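Local structure of folylpolyglutamate synthase protein FOLC (Mycobacterium tuberculosis, 2VOS) at residues G218-A223 against A247-A252; P60-P65 against V186-V191. The protein probably catalyses the ATP-dependent addition of L-glutamate to dihydropteroate and then to tetrahydrofolates, building the polyglutamate tails of folate cofactors. All blocks are in the same frame, centred on the assembly; numbering follows the deposited sequence.

Interaction 1. Residues G218-A223 against A247-A252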
loop_
_atom_site.group_PDB
_atom_site.type_symbol
_atom_site.label_atom_id
_atom_site.label_comp_id
_atom_site.label_asym_id
_atom_site.label_seq_id
_atom_site.Cartn_x
_atom_site.Cartn_y
_atom_site.Cartn_z
ATOM N N GLY A 218 -12.284 8.486 10.231
ATOM C CA GLY A 218 -11.714 9.361 11.258
ATOM C C GLY A 218 -10.578 10.259 10.747
ATOM O O GLY A 218 -10.162 11.173 11.445
ATOM N N ILE A 219 -10.089 10.060 9.517
ATOM C CA ILE A 219 -9.056 10.974 9.044
ATOM C C ILE A 219 -9.659 12.216 8.364
ATOM O O ILE A 219 -8.927 13.154 7.973
ATOM C CB ILE A 219 -8.004 10.270 8.086
ATOM C CG1 ILE A 219 -8.657 9.911 6.723
ATOM C CG2 ILE A 219 -7.348 9.064 8.804
ATOM C CD1 ILE A 219 -7.635 9.763 5.567
ATOM N N ILE A 220 -10.972 12.214 8.170
ATOM C CA ILE A 220 -11.618 13.382 7.579
ATOM C C ILE A 220 -11.932 14.329 8.757
ATOM O O ILE A 220 -12.821 14.017 9.560
ATOM C CB ILE A 220 -12.970 12.980 6.873
ATOM C CG1 ILE A 220 -12.755 11.907 5.779
ATOM C CG2 ILE A 220 -13.687 14.211 6.294
ATOM C CD1 ILE A 220 -14.060 11.137 5.377
ATOM N N THR A 221 -11.240 15.470 8.865
ATOM C CA THR A 221 -11.352 16.339 10.053
ATOM C C THR A 221 -11.814 17.738 9.670
ATOM O O THR A 221 -11.535 18.182 8.543
ATOM C CB THR A 221 -9.987 16.451 10.779
ATOM O OG1 THR A 221 -9.053 17.064 9.896
ATOM C CG2 THR A 221 -9.431 15.082 11.091
ATOM N N ARG A 222 -12.481 18.442 10.574
ATOM C CA ARG A 222 -12.909 19.822 10.296
ATOM C C ARG A 222 -11.670 20.722 10.168
ATOM O O ARG A 222 -10.729 20.601 10.953
ATOM C CB ARG A 222 -13.838 20.321 11.391
ATOM C CG ARG A 222 -14.308 21.794 11.204
ATOM C CD ARG A 222 -15.579 22.106 12.024
ATOM N NE ARG A 222 -16.041 23.507 11.945
ATOM C CZ ARG A 222 -16.212 24.227 10.824
ATOM N NH1 ARG A 222 -15.925 23.717 9.626
ATOM N NH2 ARG A 222 -16.666 25.484 10.897
ATOM N N ALA A 223 -11.642 21.583 9.158
ATOM C CA ALA A 223 -10.514 22.501 8.935
ATOM C C ALA A 223 -10.539 23.650 9.968
ATOM O O ALA A 223 -11.614 24.004 10.485
ATOM C CB ALA A 223 -10.581 23.076 7.521
ATOM N N ALA A 247 -21.775 10.552 5.888
ATOM C CA ALA A 247 -22.205 11.022 7.236
ATOM C C ALA A 247 -21.044 11.698 7.984
ATOM O O ALA A 247 -21.190 12.803 8.518
ATOM C CB ALA A 247 -22.745 9.878 8.026
ATOM N N GLU A 248 -19.885 11.039 8.002
ATOM C CA GLU A 248 -18.730 11.580 8.673
ATOM C C GLU A 248 -18.215 12.820 7.956
ATOM O O GLU A 248 -17.643 13.712 8.564
ATOM C CB GLU A 248 -17.630 10.508 8.733
ATOM C CG GLU A 248 -18.110 9.160 9.340
ATOM C CD GLU A 248 -18.380 9.262 10.849
ATOM O OE1 GLU A 248 -17.409 9.541 11.592
ATOM O OE2 GLU A 248 -19.548 9.085 11.272
ATOM N N SER A 249 -18.395 12.883 6.639
ATOM C CA SER A 249 -17.926 14.054 5.904
ATOM C C SER A 249 -18.823 15.245 6.267
ATOM O O SER A 249 -18.372 16.404 6.285
ATOM C CB SER A 249 -17.967 13.805 4.388
ATOM O OG SER A 249 -17.079 12.765 3.977
ATOM N N VAL A 250 -20.104 14.959 6.489
ATOM C CA VAL A 250 -21.042 15.994 6.975
ATOM C C VAL A 250 -20.626 16.457 8.389
ATOM O O VAL A 250 -20.571 17.654 8.679
ATOM C CB VAL A 250 -22.507 15.476 7.001
ATOM C CG1 VAL A 250 -23.430 16.449 7.754
ATOM C CG2 VAL A 250 -23.026 15.204 5.604
ATOM N N ARG A 251 -20.296 15.512 9.269
ATOM C CA ARG A 251 -19.849 15.923 10.618
ATOM C C ARG A 251 -18.574 16.765 10.587
ATOM O O ARG A 251 -18.446 17.684 11.405
ATOM C CB ARG A 251 -19.731 14.748 11.602
ATOM N N ALA A 252 -17.662 16.502 9.623
ATOM C CA ALA A 252 -16.411 17.278 9.483
ATOM C C ALA A 252 -16.526 18.557 8.640
ATOM O O ALA A 252 -15.500 19.242 8.373
ATOM C CB ALA A 252 -15.235 16.370 8.918
HETATM O O HOH W 1 -13.718 21.351 7.011
#

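Interaction 2. Residues P60-P65 against V186-V191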
loop_
_atom_site.group_PDB
_atom_site.type_symbol
_atom_site.label_atom_id
_atom_site.label_comp_id
_atom_site.label_asym_id
_atom_site.label_seq_id
_atom_site.Cartn_x
_atom_site.Cartn_y
_atom_site.Cartn_z
ATOM N N PRO A 60 6.126 19.529 14.087
ATOM C CA PRO A 60 6.590 19.555 12.704
ATOM C C PRO A 60 5.484 19.171 11.710
ATOM O O PRO A 60 5.440 19.660 10.555
ATOM C CB PRO A 60 7.750 18.536 12.729
ATOM C CG PRO A 60 7.359 17.552 13.899
ATOM C CD PRO A 60 6.889 18.569 14.916
ATOM N N GLN A 61 4.562 18.311 12.151
ATOM C CA GLN A 61 3.550 17.734 11.262
ATOM C C GLN A 61 2.491 18.766 10.983
ATOM O O GLN A 61 1.649 18.567 10.100
ATOM C CB GLN A 61 2.938 16.452 11.871
ATOM C CG GLN A 61 1.731 16.716 12.839
ATOM C CD GLN A 61 2.104 17.299 14.220
ATOM O OE1 GLN A 61 3.242 17.577 14.485
ATOM N NE2 GLN A 61 1.112 17.458 15.098
ATOM N N ARG A 62 2.575 19.923 11.625
ATOM C CA ARG A 62 1.674 21.020 11.260
ATOM C C ARG A 62 2.353 22.096 10.408
ATOM O O ARG A 62 1.718 23.126 10.113
ATOM C CB ARG A 62 1.031 21.648 12.526
ATOM C CG ARG A 62 0.136 20.585 13.241
ATOM C CD ARG A 62 -0.832 21.151 14.280
ATOM N NE ARG A 62 -1.513 20.022 14.936
ATOM C CZ ARG A 62 -2.598 19.420 14.451
ATOM N NH1 ARG A 62 -3.131 18.387 15.096
ATOM N NH2 ARG A 62 -3.152 19.869 13.331
ATOM N N SER A 63 3.608 21.860 9.969
ATOM C CA SER A 63 4.340 22.941 9.261
ATOM C C SER A 63 4.317 22.741 7.721
ATOM O O SER A 63 4.903 23.559 7.008
ATOM C CB SER A 63 5.804 23.038 9.732
ATOM O OG SER A 63 6.533 21.803 9.470
ATOM N N TYR A 64 3.530 21.795 7.225
ATOM C CA TYR A 64 3.300 21.651 5.796
ATOM C C TYR A 64 1.925 21.058 5.738
ATOM O O TYR A 64 1.453 20.451 6.698
ATOM C CB TYR A 64 4.328 20.672 5.151
ATOM C CG TYR A 64 4.690 19.527 6.112
ATOM C CD1 TYR A 64 3.858 18.422 6.288
ATOM C CD2 TYR A 64 5.844 19.594 6.845
ATOM C CE1 TYR A 64 4.168 17.410 7.207
ATOM C CE2 TYR A 64 6.196 18.583 7.758
ATOM C CZ TYR A 64 5.357 17.534 7.945
ATOM O OH TYR A 64 5.774 16.586 8.818
ATOM N N PRO A 65 1.249 21.228 4.616
ATOM C CA PRO A 65 -0.063 20.596 4.407
ATOM C C PRO A 65 0.143 19.165 3.938
ATOM O O PRO A 65 1.231 18.878 3.378
ATOM C CB PRO A 65 -0.655 21.417 3.248
ATOM C CG PRO A 65 0.554 21.767 2.442
ATOM C CD PRO A 65 1.645 22.109 3.504
ATOM N N VAL A 186 -2.758 13.098 13.326
ATOM C CA VAL A 186 -2.492 14.283 14.102
ATOM C C VAL A 186 -2.168 15.427 13.137
ATOM O O VAL A 186 -1.481 16.381 13.526
ATOM C CB VAL A 186 -1.232 14.064 15.042
ATOM C CG1 VAL A 186 -1.624 13.203 16.186
ATOM C CG2 VAL A 186 -0.058 13.400 14.267
ATOM N N ILE A 187 -2.633 15.323 11.879
ATOM C CA ILE A 187 -2.270 16.290 10.853
ATOM C C ILE A 187 -3.386 17.206 10.303
ATOM O O ILE A 187 -3.047 18.246 9.632
ATOM C CB ILE A 187 -1.582 15.627 9.678
ATOM C CG1 ILE A 187 -2.396 14.434 9.145
ATOM C CG2 ILE A 187 -0.223 15.181 10.134
ATOM C CD1 ILE A 187 -1.721 13.752 7.878
ATOM N N ASN A 188 -4.669 16.855 10.564
ATOM C CA ASN A 188 -5.777 17.706 10.162
ATOM C C ASN A 188 -5.661 17.963 8.649
ATOM O O ASN A 188 -5.734 19.090 8.217
ATOM C CB ASN A 188 -5.701 19.017 10.964
ATOM C CG ASN A 188 -6.952 19.877 10.847
ATOM O OD1 ASN A 188 -8.056 19.385 10.598
ATOM N ND2 ASN A 188 -6.786 21.177 11.054
ATOM N N ALA A 189 -5.499 16.917 7.842
ATOM C CA ALA A 189 -5.168 17.100 6.448
ATOM C C ALA A 189 -6.253 17.860 5.679
ATOM O O ALA A 189 -7.459 17.580 5.849
ATOM C CB ALA A 189 -4.895 15.780 5.807
ATOM N N PRO A 190 -5.829 18.798 4.803
ATOM C CA PRO A 190 -6.855 19.512 3.992
ATOM C C PRO A 190 -7.485 18.592 2.898
ATOM O O PRO A 190 -8.545 18.920 2.333
ATOM C CB PRO A 190 -6.072 20.660 3.355
ATOM C CG PRO A 190 -4.587 20.200 3.393
ATOM C CD PRO A 190 -4.453 19.327 4.602
ATOM N N VAL A 191 -6.828 17.481 2.588
ATOM C CA VAL A 191 -7.394 16.520 1.638
ATOM C C VAL A 191 -7.271 15.129 2.282
ATOM O O VAL A 191 -6.172 14.709 2.677
ATOM C CB VAL A 191 -6.655 16.472 0.292
ATOM C CG1 VAL A 191 -7.271 15.404 -0.566
ATOM C CG2 VAL A 191 -6.773 17.839 -0.439
#

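Interaction 1. Residues G218-A223 against A247-A252
The carbonyl oxygen of Ala252, just past the end of helix 239-251, has two partners. A water takes the N-H of Ala223, 3.0 Å from Ala223 N, and lies within hydrogen-bonding distance of Ala252 O, 3.1 Å away, so it sits between the two backbones. The second contact is weaker: Arg222 CA lies 3.3 Å from Ala252 O and offers its hydrogen at 143°, a CA-H...O contact. No direct N-H...O bond joins the segments, and the small Ala252 lets its CA come within 4.4 Å of Arg222 CA. The Ala252 methyl points into the loop; being a single carbon, CB can sit 3.4 Å from Ile220 O and 3.7 Å from Ile220 CG2. Ile220 suits its place because its two branches divide the work. With chi1 at -58°, CG2 stands anti to the backbone N and meets Ala252, while CG1 sits beside that N and sends CD1 to 3.7 Å from Ser249 OG. That hydroxyl can lie in an apolar setting because it is bonded back to Leu245 O of its own helix. Arg222 is exposed, its CB packing against the Ala252 carbonyl. Its extended chain, CG anti to the backbone N, then leads away to a salt bridge with Asp253. Ile220 and Ser249 both also touch Ala232 of strand 231-234, and Ile220 reaches Ala192 of strand 191-194. The contact thus ties the loop after helix 209-217 to the end of helix 239-251, the beta-alpha-beta crossover helix joining parallel strands 231-234 and 255-258 in the P-loop NTPase-type middle domain.

Interaction 2. Residues P60-P65 against V186-V191
One hydrogen bond crosses between the segments. Gln61 NE2 donates to Val186 O over 3.2 Å, with an N-H...O angle of 156°. The acceptor lies in the plane of the Gln61 amide, and the nitrogen in turn lies in the carbonyl plane, although the two planes are turned steeply against each other. To deliver the amide, Gln61 takes the crowded first torsion, CG between backbone N and carbonyl carbon (chi1 86°), and bends again at chi2. Within 60-65, the 3-10 turn of 60-62 is tied by Pro60 O, which accepts from both Ser63 N and Ser63 OG, the latter at 2.6 Å.

Arg62 contributes electrostatically. Its extended chain carries the guanidinium over the same carbonyl, with Val186 O lying above one face, 3.0 Å from NH1. The angle is too poor for a hydrogen bond, but the positive group probably still favours the oxygen. At the guanidinium edge, Asn188 CB comes within 3.6 Å of NH2. Both segments lead into neighbouring parallel strands, 66-70 and 191-194, of the central sheet of the Mur ligase middle domain, a member of the P-loop NTPase clan. Strand 66-70 runs on to the ADP-binding residues Asn73 to Ser77.

Apolar contacts fill the rest. The aliphatic part of Gln61 lies on the branched residues opposite: CG is 3.7 Å from Ile187 CG2 and 4.0 Å from Val186 CG2. Phe160 of helix 151-165 packs on Gln61, Val186 and Ile187. Where the chains approach their strands two compact apolar proline rings touch, Pro65 CB 4.1 Å from Pro190 CG.

Both contacts lie among the loops that feed the parallel strands of the middle-domain sheet, away from the ADP and metal sites, their centres about 15 Å apart. Interaction 2 links the chain entering strands 66-70 and 191-194; interaction 1 works one step further across the sheet, joining the chain that leads toward strand 231-234 to the end of helix 239-251. They meet where the hydroxyl of Thr221 approaches the side-chain amide of Asn188, a probable hydrogen bond. Interaction 1, the more buried, relies on methyl groups and a water, interaction 2 on a direct amide bond. Each has an exposed arginine: Arg62 lays its guanidinium over a carbonyl, Arg222 only CB and CG beside one.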